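Local coordinates for protein peptidase S15/CocE/NonD (PDB 4PF1) that probably works as a serine aminopeptidase of the S15/CocE family, cleaving residues from the N-terminal end of peptides with an alpha/beta-hydrolase domain, at residues S151-G159 against F359-A367; M187-F197 against Y265-K276. One frame throughout, in Å; residues are numbered along the deposited sequence.

Contact 1: residues S151-G159 against F359-A367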
loop_
_atom_site.group_PDB
_atom_site.type_symbol
_atom_site.label_atom_id
_atom_site.label_comp_id
_atom_site.label_asym_id
_atom_site.label_seq_id
_atom_site.Cartn_x
_atom_site.Cartn_y
_atom_site.Cartn_z
ATOM N N SER A 151 13.658 41.319 -17.871
ATOM C CA SER A 151 14.218 41.389 -16.522
ATOM C C SER A 151 14.372 42.834 -16.019
ATOM O O SER A 151 14.434 43.768 -16.819
ATOM C CB SER A 151 15.559 40.662 -16.455
ATOM O OG SER A 151 16.622 41.405 -17.029
ATOM N N ASN A 152 14.440 43.001 -14.680
ATOM C CA ASN A 152 14.637 44.296 -14.023
ATOM C C ASN A 152 16.143 44.539 -13.759
ATOM O O ASN A 152 16.514 45.518 -13.104
ATOM C CB ASN A 152 13.819 44.373 -12.711
ATOM C CG ASN A 152 14.217 43.378 -11.633
ATOM O OD1 ASN A 152 15.050 42.491 -11.827
ATOM N ND2 ASN A 152 13.616 43.506 -10.467
ATOM N N GLY A 153 16.982 43.633 -14.270
ATOM C CA GLY A 153 18.432 43.698 -14.124
ATOM C C GLY A 153 18.951 43.192 -12.791
ATOM O O GLY A 153 20.126 43.393 -12.474
ATOM N N ARG A 154 18.080 42.539 -11.993
ATOM C CA ARG A 154 18.440 41.996 -10.676
ATOM C C ARG A 154 18.403 40.466 -10.710
ATOM O O ARG A 154 17.495 39.886 -11.310
ATOM C CB ARG A 154 17.510 42.542 -9.581
ATOM C CG ARG A 154 17.564 44.060 -9.430
ATOM C CD ARG A 154 16.815 44.500 -8.195
ATOM N NE ARG A 154 16.635 45.948 -8.147
ATOM C CZ ARG A 154 16.033 46.590 -7.152
ATOM N NH1 ARG A 154 15.557 45.917 -6.111
ATOM N NH2 ARG A 154 15.905 47.909 -7.188
ATOM N N VAL A 155 19.420 39.815 -10.110
ATOM C CA VAL A 155 19.562 38.355 -10.130
ATOM C C VAL A 155 19.786 37.809 -8.713
ATOM O O VAL A 155 20.451 38.447 -7.894
ATOM C CB VAL A 155 20.730 37.920 -11.086
ATOM C CG1 VAL A 155 20.933 36.401 -11.085
ATOM C CG2 VAL A 155 20.508 38.424 -12.511
ATOM N N ALA A 156 19.237 36.612 -8.444
ATOM C CA ALA A 156 19.463 35.864 -7.214
ATOM C C ALA A 156 19.853 34.440 -7.567
ATOM O O ALA A 156 19.365 33.905 -8.562
ATOM C CB ALA A 156 18.220 35.869 -6.344
ATOM N N ALA A 157 20.760 33.840 -6.787
ATOM C CA ALA A 157 21.189 32.467 -7.020
ATOM C C ALA A 157 20.686 31.561 -5.905
ATOM O O ALA A 157 20.870 31.874 -4.727
ATOM C CB ALA A 157 22.705 32.394 -7.123
ATOM N N ILE A 158 19.978 30.478 -6.272
ATOM C CA ILE A 158 19.438 29.514 -5.310
ATOM C C ILE A 158 19.767 28.087 -5.782
ATOM O O ILE A 158 20.050 27.876 -6.967
ATOM C CB ILE A 158 17.901 29.716 -5.046
ATOM C CG1 ILE A 158 17.023 29.106 -6.170
ATOM C CG2 ILE A 158 17.551 31.197 -4.773
ATOM C CD1 ILE A 158 15.512 28.974 -5.827
ATOM N N GLY A 159 19.744 27.134 -4.853
ATOM C CA GLY A 159 20.045 25.741 -5.153
ATOM C C GLY A 159 20.525 24.948 -3.960
ATOM O O GLY A 159 21.005 25.520 -2.979
ATOM N N PHE A 359 12.129 37.251 1.429
ATOM C CA PHE A 359 13.566 37.566 1.431
ATOM C C PHE A 359 13.989 38.006 0.021
ATOM O O PHE A 359 14.554 39.087 -0.141
ATOM C CB PHE A 359 14.388 36.337 1.898
ATOM C CG PHE A 359 15.889 36.425 1.705
ATOM C CD1 PHE A 359 16.687 37.106 2.618
ATOM C CD2 PHE A 359 16.507 35.790 0.633
ATOM C CE1 PHE A 359 18.076 37.166 2.451
ATOM C CE2 PHE A 359 17.895 35.856 0.464
ATOM C CZ PHE A 359 18.669 36.545 1.373
ATOM N N LEU A 360 13.658 37.183 -1.000
ATOM C CA LEU A 360 13.981 37.450 -2.403
ATOM C C LEU A 360 13.242 38.677 -2.932
ATOM O O LEU A 360 13.861 39.514 -3.586
ATOM C CB LEU A 360 13.660 36.227 -3.288
ATOM C CG LEU A 360 14.466 34.945 -3.024
ATOM C CD1 LEU A 360 13.887 33.777 -3.792
ATOM C CD2 LEU A 360 15.945 35.130 -3.371
ATOM N N ASP A 361 11.926 38.795 -2.637
ATOM C CA ASP A 361 11.104 39.916 -3.103
ATOM C C ASP A 361 11.622 41.263 -2.596
ATOM O O ASP A 361 11.574 42.242 -3.340
ATOM C CB ASP A 361 9.631 39.730 -2.709
ATOM C CG ASP A 361 8.896 38.685 -3.531
ATOM O OD1 ASP A 361 9.214 38.539 -4.734
ATOM O OD2 ASP A 361 7.960 38.059 -2.991
ATOM N N HIS A 362 12.161 41.310 -1.358
ATOM C CA HIS A 362 12.701 42.550 -0.807
ATOM C C HIS A 362 13.944 43.027 -1.581
ATOM O O HIS A 362 14.016 44.199 -1.935
ATOM C CB HIS A 362 13.024 42.421 0.693
ATOM C CG HIS A 362 13.828 43.573 1.222
ATOM N ND1 HIS A 362 13.307 44.853 1.269
ATOM C CD2 HIS A 362 15.120 43.613 1.624
ATOM C CE1 HIS A 362 14.285 45.625 1.720
ATOM N NE2 HIS A 362 15.391 44.922 1.960
ATOM N N TYR A 363 14.917 42.132 -1.824
ATOM C CA TYR A 363 16.168 42.499 -2.493
ATOM C C TYR A 363 16.048 42.566 -4.022
ATOM O O TYR A 363 16.892 43.194 -4.663
ATOM C CB TYR A 363 17.300 41.527 -2.109
ATOM C CG TYR A 363 17.722 41.612 -0.656
ATOM C CD1 TYR A 363 18.396 42.728 -0.168
ATOM C CD2 TYR A 363 17.487 40.557 0.221
ATOM C CE1 TYR A 363 18.784 42.813 1.169
ATOM C CE2 TYR A 363 17.877 40.626 1.558
ATOM C CZ TYR A 363 18.533 41.753 2.027
ATOM O OH TYR A 363 18.931 41.825 3.341
ATOM N N LEU A 364 15.024 41.926 -4.611
ATOM C CA LEU A 364 14.891 41.887 -6.072
ATOM C C LEU A 364 13.738 42.746 -6.620
ATOM O O LEU A 364 13.730 43.040 -7.818
ATOM C CB LEU A 364 14.720 40.440 -6.556
ATOM C CG LEU A 364 15.849 39.459 -6.234
ATOM C CD1 LEU A 364 15.358 38.036 -6.325
ATOM C CD2 LEU A 364 17.046 39.664 -7.146
ATOM N N LYS A 365 12.761 43.124 -5.772
ATOM C CA LYS A 365 11.609 43.911 -6.228
ATOM C C LYS A 365 11.313 45.119 -5.316
ATOM O O LYS A 365 10.309 45.801 -5.525
ATOM C CB LYS A 365 10.357 43.017 -6.343
ATOM C CG LYS A 365 10.291 42.218 -7.639
ATOM C CD LYS A 365 8.867 41.798 -7.973
ATOM C CE LYS A 365 8.556 40.388 -7.532
ATOM N NZ LYS A 365 7.243 39.925 -8.053
ATOM N N ASP A 366 12.201 45.393 -4.328
ATOM C CA ASP A 366 12.080 46.495 -3.349
ATOM C C ASP A 366 10.788 46.368 -2.493
ATOM O O ASP A 366 10.246 47.373 -2.018
ATOM C CB ASP A 366 12.177 47.882 -4.032
ATOM C CG ASP A 366 13.526 48.169 -4.677
ATOM O OD1 ASP A 366 14.555 47.691 -4.146
ATOM O OD2 ASP A 366 13.557 48.910 -5.683
ATOM N N ALA A 367 10.340 45.119 -2.263
ATOM C CA ALA A 367 9.172 44.789 -1.447
ATOM C C ALA A 367 9.481 45.034 0.048
ATOM O O ALA A 367 10.662 45.063 0.413
ATOM C CB ALA A 367 8.779 43.333 -1.678
#
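With chi1 at -61° and its chain extended from CG to NE, Arg154 runs out from the strand to meet Asp366, whose own CG lies beside its backbone N. The guanidinium grips the carboxylate end-on in a salt bridge: NH1 gives Asp366 OD1 a hydrogen bond of 2.8 Å, in the guanidinium plane but from above the carboxylate plane, and NH2 reaches Asp366 OD2 at 3.0 Å on the syn side. The two flat groups are therefore far from coplanar, their planes 64° apart. Asn152 ND2 donates to Leu364 O at 2.7 Å, nearly in line with the C=O, while Asn152 OD1 accepts from Arg154 N at 3.0 Å in an Asx turn; an amide suits this place because it can do both. In the alpha/beta-hydrolase fold this is a central-sheet strand, 154-160, packed against the C-terminal end of helix 347-365; segments 154-159 and 359-365 run roughly antiparallel, at 150°. Beyond the polar end the contact is aliphatic. Ala156 CB faces the helix and meets both Leu364 CD1 (3.6 Å) and Leu360 CD2 (3.8 Å), its small size letting the helix come close, and Leu364 CD2 lies against the backbone of Val155. Pro61 and Tyr99 also touch Leu364.

Contact 2: residues M187-F197 against Y265-K276. With GOL (glycerol), chain G.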
loop_
_atom_site.group_PDB
_atom_site.type_symbol
_atom_site.label_atom_id
_atom_site.label_comp_id
_atom_site.label_asym_id
_atom_site.label_seq_id
_atom_site.Cartn_x
_atom_site.Cartn_y
_atom_site.Cartn_z
ATOM N N MET A 187 27.372 21.720 -0.385
ATOM C CA MET A 187 28.601 20.946 -0.260
ATOM C C MET A 187 29.669 21.921 0.229
ATOM O O MET A 187 29.988 22.879 -0.482
ATOM C CB MET A 187 28.989 20.312 -1.616
ATOM C CG MET A 187 27.976 19.298 -2.138
ATOM S SD MET A 187 28.362 18.674 -3.802
ATOM C CE MET A 187 29.797 17.723 -3.462
ATOM N N VAL A 188 30.128 21.766 1.479
ATOM C CA VAL A 188 31.075 22.715 2.080
ATOM C C VAL A 188 32.421 22.039 2.350
ATOM O O VAL A 188 33.455 22.544 1.911
ATOM C CB VAL A 188 30.468 23.370 3.351
ATOM C CG1 VAL A 188 31.514 24.133 4.162
ATOM C CG2 VAL A 188 29.304 24.281 2.982
ATOM N N ASP A 189 32.414 20.916 3.078
ATOM C CA ASP A 189 33.639 20.182 3.345
ATOM C C ASP A 189 33.385 18.695 3.154
ATOM O O ASP A 189 32.823 18.035 4.035
ATOM C CB ASP A 189 34.197 20.492 4.747
ATOM C CG ASP A 189 35.685 20.214 4.893
ATOM O OD1 ASP A 189 36.154 19.177 4.367
ATOM O OD2 ASP A 189 36.366 20.990 5.594
ATOM N N GLY A 190 33.807 18.191 1.995
ATOM C CA GLY A 190 33.637 16.800 1.593
ATOM C C GLY A 190 34.417 15.794 2.415
ATOM O O GLY A 190 34.144 14.596 2.338
ATOM N N TRP A 191 35.390 16.267 3.210
ATOM C CA TRP A 191 36.217 15.405 4.054
ATOM C C TRP A 191 35.770 15.471 5.514
ATOM O O TRP A 191 35.661 14.428 6.164
ATOM C CB TRP A 191 37.697 15.796 3.934
ATOM C CG TRP A 191 38.656 14.768 4.462
ATOM C CD1 TRP A 191 39.374 13.868 3.731
ATOM C CD2 TRP A 191 39.032 14.564 5.831
ATOM N NE1 TRP A 191 40.169 13.112 4.560
ATOM C CE2 TRP A 191 39.981 13.518 5.854
ATOM C CE3 TRP A 191 38.651 15.158 7.048
ATOM C CZ2 TRP A 191 40.568 13.066 7.041
ATOM C CZ3 TRP A 191 39.220 14.697 8.222
ATOM C CH2 TRP A 191 40.168 13.667 8.212
ATOM N N MET A 192 35.561 16.697 6.049
ATOM C CA MET A 192 35.189 16.887 7.453
ATOM C C MET A 192 33.855 16.230 7.804
ATOM O O MET A 192 33.783 15.536 8.817
ATOM C CB MET A 192 35.172 18.374 7.845
ATOM C CG MET A 192 36.547 18.922 8.228
ATOM S SD MET A 192 37.402 18.028 9.566
ATOM C CE MET A 192 36.268 18.305 10.932
ATOM N N GLY A 193 32.825 16.422 6.981
ATOM C CA GLY A 193 31.536 15.806 7.288
ATOM C C GLY A 193 30.420 15.930 6.274
ATOM O O GLY A 193 29.248 15.808 6.644
ATOM N N ASP A 194 30.745 16.128 4.991
ATOM C CA ASP A 194 29.679 16.218 4.007
ATOM C C ASP A 194 29.545 14.910 3.179
ATOM O O ASP A 194 29.145 13.896 3.746
ATOM C CB ASP A 194 29.788 17.484 3.138
ATOM C CG ASP A 194 29.318 18.758 3.847
ATOM O OD1 ASP A 194 28.427 18.662 4.725
ATOM O OD2 ASP A 194 29.830 19.847 3.515
ATOM N N ASP A 195 29.836 14.929 1.867
ATOM C CA ASP A 195 29.557 13.790 0.980
ATOM C C ASP A 195 30.586 12.653 0.927
ATOM O O ASP A 195 30.172 11.495 0.860
ATOM C CB ASP A 195 29.325 14.278 -0.453
ATOM C CG ASP A 195 28.062 15.088 -0.605
ATOM O OD1 ASP A 195 26.967 14.498 -0.527
ATOM O OD2 ASP A 195 28.169 16.309 -0.804
ATOM N N TRP A 196 31.885 12.962 0.815
ATOM C CA TRP A 196 32.911 11.940 0.561
ATOM C C TRP A 196 33.433 11.257 1.833
ATOM O O TRP A 196 33.609 10.040 1.825
ATOM C CB TRP A 196 34.074 12.519 -0.271
ATOM C CG TRP A 196 33.648 13.556 -1.282
ATOM C CD1 TRP A 196 34.075 14.849 -1.357
ATOM C CD2 TRP A 196 32.650 13.401 -2.307
ATOM N NE1 TRP A 196 33.409 15.512 -2.363
ATOM C CE2 TRP A 196 32.525 14.647 -2.960
ATOM C CE3 TRP A 196 31.839 12.331 -2.728
ATOM C CZ2 TRP A 196 31.669 14.836 -4.051
ATOM C CZ3 TRP A 196 30.953 12.535 -3.776
ATOM C CH2 TRP A 196 30.874 13.775 -4.425
ATOM N N PHE A 197 33.699 12.026 2.900
ATOM C CA PHE A 197 34.175 11.492 4.183
ATOM C C PHE A 197 33.487 12.188 5.358
ATOM O O PHE A 197 33.083 13.346 5.237
ATOM C CB PHE A 197 35.710 11.675 4.349
ATOM C CG PHE A 197 36.638 11.143 3.281
ATOM C CD1 PHE A 197 36.855 11.859 2.107
ATOM C CD2 PHE A 197 37.433 10.029 3.523
ATOM C CE1 PHE A 197 37.763 11.402 1.147
ATOM C CE2 PHE A 197 38.339 9.570 2.559
ATOM C CZ PHE A 197 38.500 10.261 1.380
ATOM N N TYR A 265 43.100 14.671 5.548
ATOM C CA TYR A 265 42.713 16.081 5.418
ATOM C C TYR A 265 43.954 16.944 5.129
ATOM O O TYR A 265 44.317 17.805 5.936
ATOM C CB TYR A 265 41.989 16.544 6.705
ATOM C CG TYR A 265 41.205 17.835 6.580
ATOM C CD1 TYR A 265 40.146 17.948 5.682
ATOM C CD2 TYR A 265 41.458 18.910 7.427
ATOM C CE1 TYR A 265 39.396 19.118 5.590
ATOM C CE2 TYR A 265 40.714 20.086 7.345
ATOM C CZ TYR A 265 39.682 20.186 6.425
ATOM O OH TYR A 265 38.944 21.340 6.337
ATOM N N ASP A 266 44.605 16.705 3.969
ATOM C CA ASP A 266 45.816 17.423 3.569
ATOM C C ASP A 266 45.473 18.760 2.888
ATOM O O ASP A 266 44.320 19.200 2.951
ATOM C CB ASP A 266 46.708 16.543 2.661
ATOM C CG ASP A 266 46.038 15.947 1.428
ATOM O OD1 ASP A 266 45.011 16.503 0.978
ATOM O OD2 ASP A 266 46.568 14.956 0.890
ATOM N N SER A 267 46.478 19.402 2.241
ATOM C CA SER A 267 46.338 20.692 1.554
ATOM C C SER A 267 45.200 20.690 0.522
ATOM O O SER A 267 44.538 21.710 0.364
ATOM C CB SER A 267 47.647 21.082 0.875
ATOM O OG SER A 267 47.995 20.167 -0.152
ATOM N N PHE A 268 44.972 19.543 -0.167
ATOM C CA PHE A 268 43.926 19.394 -1.187
ATOM C C PHE A 268 42.524 19.664 -0.616
ATOM O O PHE A 268 41.715 20.326 -1.272
ATOM C CB PHE A 268 43.980 17.985 -1.821
ATOM C CG PHE A 268 42.860 17.673 -2.790
ATOM C CD1 PHE A 268 42.905 18.131 -4.102
ATOM C CD2 PHE A 268 41.772 16.899 -2.399
ATOM C CE1 PHE A 268 41.867 17.847 -4.997
ATOM C CE2 PHE A 268 40.735 16.615 -3.293
ATOM C CZ PHE A 268 40.794 17.084 -4.588
ATOM N N TRP A 269 42.234 19.130 0.584
ATOM C CA TRP A 269 40.927 19.280 1.220
ATOM C C TRP A 269 40.832 20.568 2.037
ATOM O O TRP A 269 39.769 21.192 2.061
ATOM C CB TRP A 269 40.612 18.065 2.100
ATOM C CG TRP A 269 40.445 16.782 1.338
ATOM C CD1 TRP A 269 41.248 15.681 1.400
ATOM C CD2 TRP A 269 39.397 16.463 0.408
ATOM N NE1 TRP A 269 40.767 14.696 0.568
ATOM C CE2 TRP A 269 39.625 15.145 -0.046
ATOM C CE3 TRP A 269 38.268 17.157 -0.067
ATOM C CZ2 TRP A 269 38.781 14.512 -0.966
ATOM C CZ3 TRP A 269 37.431 16.529 -0.981
ATOM C CH2 TRP A 269 37.693 15.225 -1.425
ATOM N N GLN A 270 41.931 20.966 2.706
ATOM C CA GLN A 270 41.976 22.185 3.524
ATOM C C GLN A 270 41.725 23.449 2.671
ATOM O O GLN A 270 40.985 24.335 3.103
ATOM C CB GLN A 270 43.320 22.295 4.265
ATOM C CG GLN A 270 43.486 21.267 5.382
ATOM C CD GLN A 270 44.750 21.474 6.169
ATOM O OE1 GLN A 270 44.868 22.416 6.954
ATOM N NE2 GLN A 270 45.713 20.577 6.001
ATOM N N GLN A 271 42.303 23.501 1.450
ATOM C CA GLN A 271 42.160 24.633 0.519
ATOM C C GLN A 271 40.764 24.704 -0.129
ATOM O O GLN A 271 40.394 25.759 -0.653
ATOM C CB GLN A 271 43.221 24.556 -0.589
ATOM C CG GLN A 271 44.608 25.017 -0.163
ATOM C CD GLN A 271 45.621 24.827 -1.267
ATOM O OE1 GLN A 271 45.471 25.337 -2.385
ATOM N NE2 GLN A 271 46.685 24.100 -0.971
ATOM N N GLN A 272 40.012 23.585 -0.131
ATOM C CA GLN A 272 38.692 23.521 -0.769
ATOM C C GLN A 272 37.519 23.723 0.206
ATOM O O GLN A 272 36.380 23.874 -0.253
ATOM C CB GLN A 272 38.521 22.198 -1.517
ATOM C CG GLN A 272 39.235 22.172 -2.858
ATOM C CD GLN A 272 39.031 20.862 -3.559
ATOM O OE1 GLN A 272 38.154 20.718 -4.417
ATOM N NE2 GLN A 272 39.816 19.870 -3.186
ATOM N N ALA A 273 37.782 23.730 1.536
ATOM C CA ALA A 273 36.732 23.930 2.549
ATOM C C ALA A 273 36.056 25.291 2.344
ATOM O O ALA A 273 36.708 26.332 2.445
ATOM C CB ALA A 273 37.319 23.826 3.948
ATOM N N MET A 274 34.770 25.264 1.960
ATOM C CA MET A 274 33.981 26.449 1.618
ATOM C C MET A 274 33.806 27.419 2.782
ATOM O O MET A 274 33.759 28.624 2.550
ATOM C CB MET A 274 32.615 26.043 1.054
ATOM C CG MET A 274 32.714 25.329 -0.280
ATOM S SD MET A 274 33.576 26.327 -1.521
ATOM C CE MET A 274 32.194 27.307 -2.132
ATOM N N ASP A 275 33.720 26.906 4.025
ATOM C CA ASP A 275 33.604 27.747 5.220
ATOM C C ASP A 275 34.902 28.539 5.443
ATOM O O ASP A 275 34.851 29.733 5.725
ATOM C CB ASP A 275 33.262 26.895 6.463
ATOM C CG ASP A 275 34.301 25.847 6.817
ATOM O OD1 ASP A 275 34.600 24.990 5.954
ATOM O OD2 ASP A 275 34.810 25.881 7.953
ATOM N N LYS A 276 36.060 27.877 5.264
ATOM C CA LYS A 276 37.375 28.491 5.439
ATOM C C LYS A 276 37.673 29.466 4.288
ATOM O O LYS A 276 38.201 30.554 4.533
ATOM C CB LYS A 276 38.463 27.411 5.554
ATOM C CG LYS A 276 38.370 26.603 6.849
ATOM C CD LYS A 276 39.248 25.357 6.822
ATOM C CE LYS A 276 39.154 24.550 8.098
ATOM N NZ LYS A 276 37.861 23.817 8.209
HETATM C C1 GOL G . 35.206 20.336 -1.042
HETATM O O1 GOL G . 35.232 19.560 0.148
HETATM C C2 GOL G . 33.896 21.081 -1.172
HETATM O O2 GOL G . 34.063 22.167 -2.083
HETATM C C3 GOL G . 32.781 20.187 -1.664
HETATM O O3 GOL G . 32.604 19.065 -0.812
HETATM O O HOH W 1 35.401 22.784 7.303
HETATM O O HOH W 2 37.247 20.044 1.985
#
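On the tight side, Tyr265 CB stands over the six-membered ring of Trp191, 3.4 Å from its centroid and 3° off the normal, a CH-pi contact. Phe197 CB covers the opposite face, so a broad indole fits between them. Trp191 CB lies over the five-membered ring of Trp269, and Phe197 points an edge toward the Trp269 six-membered ring in an offset edge-to-face pair. Met192 SD makes a Met-aromatic contact, 4.4 Å from the Tyr265 ring centroid. Met274 N donates to Val188 O (3.0 Å) where Val188 CG1 packs on Met274 CB. In this alpha/beta hydrolase the cluster joins the loop after strand 178-184 to helix 267-270. Pro263 O and His262 O satisfy the indole nitrogens of Trp191 and Trp269. The other side, by contrast, is polar. Asp189, its CG anti to N (chi1 -158°), accepts on the syn lone pair of OD2 from Tyr265 OH (2.7 Å) and at OD1 from Trp191 N and Met192 N. Water 1 bridges Asp189 OD2 and Asp275 OD1; with Lys304, salt-bridged to Asp275 OD2, it probably eases the nearness of two acids. Water 2 joins Trp269 O, weakly Asp189 OD1, and O1 of a glycerol, probably from the crystallisation liquor, which accepts from Gly190 N (2.7 Å).

Both contacts belong to the alpha/beta-hydrolase part of the chain, contact 2 falling in sequence between the two segments of contact 1. Their centres are about 30 Å apart and their nearest atoms about 8 Å. Contact 1 holds the central strand 154-160 against a helix at the periphery, about 26 Å from the chain centre; contact 2 is more central, about 12 Å from it. Just beyond Gly159 the strand leads toward Ser161, which with His328 and Asp295 has the geometry of a probable catalytic triad. In contact 2 the Met187 side chain touches residues of this putative triad and comes within about 3 Å of a second glycerol, probably from the crystallisation liquor, consistent with a pocket there.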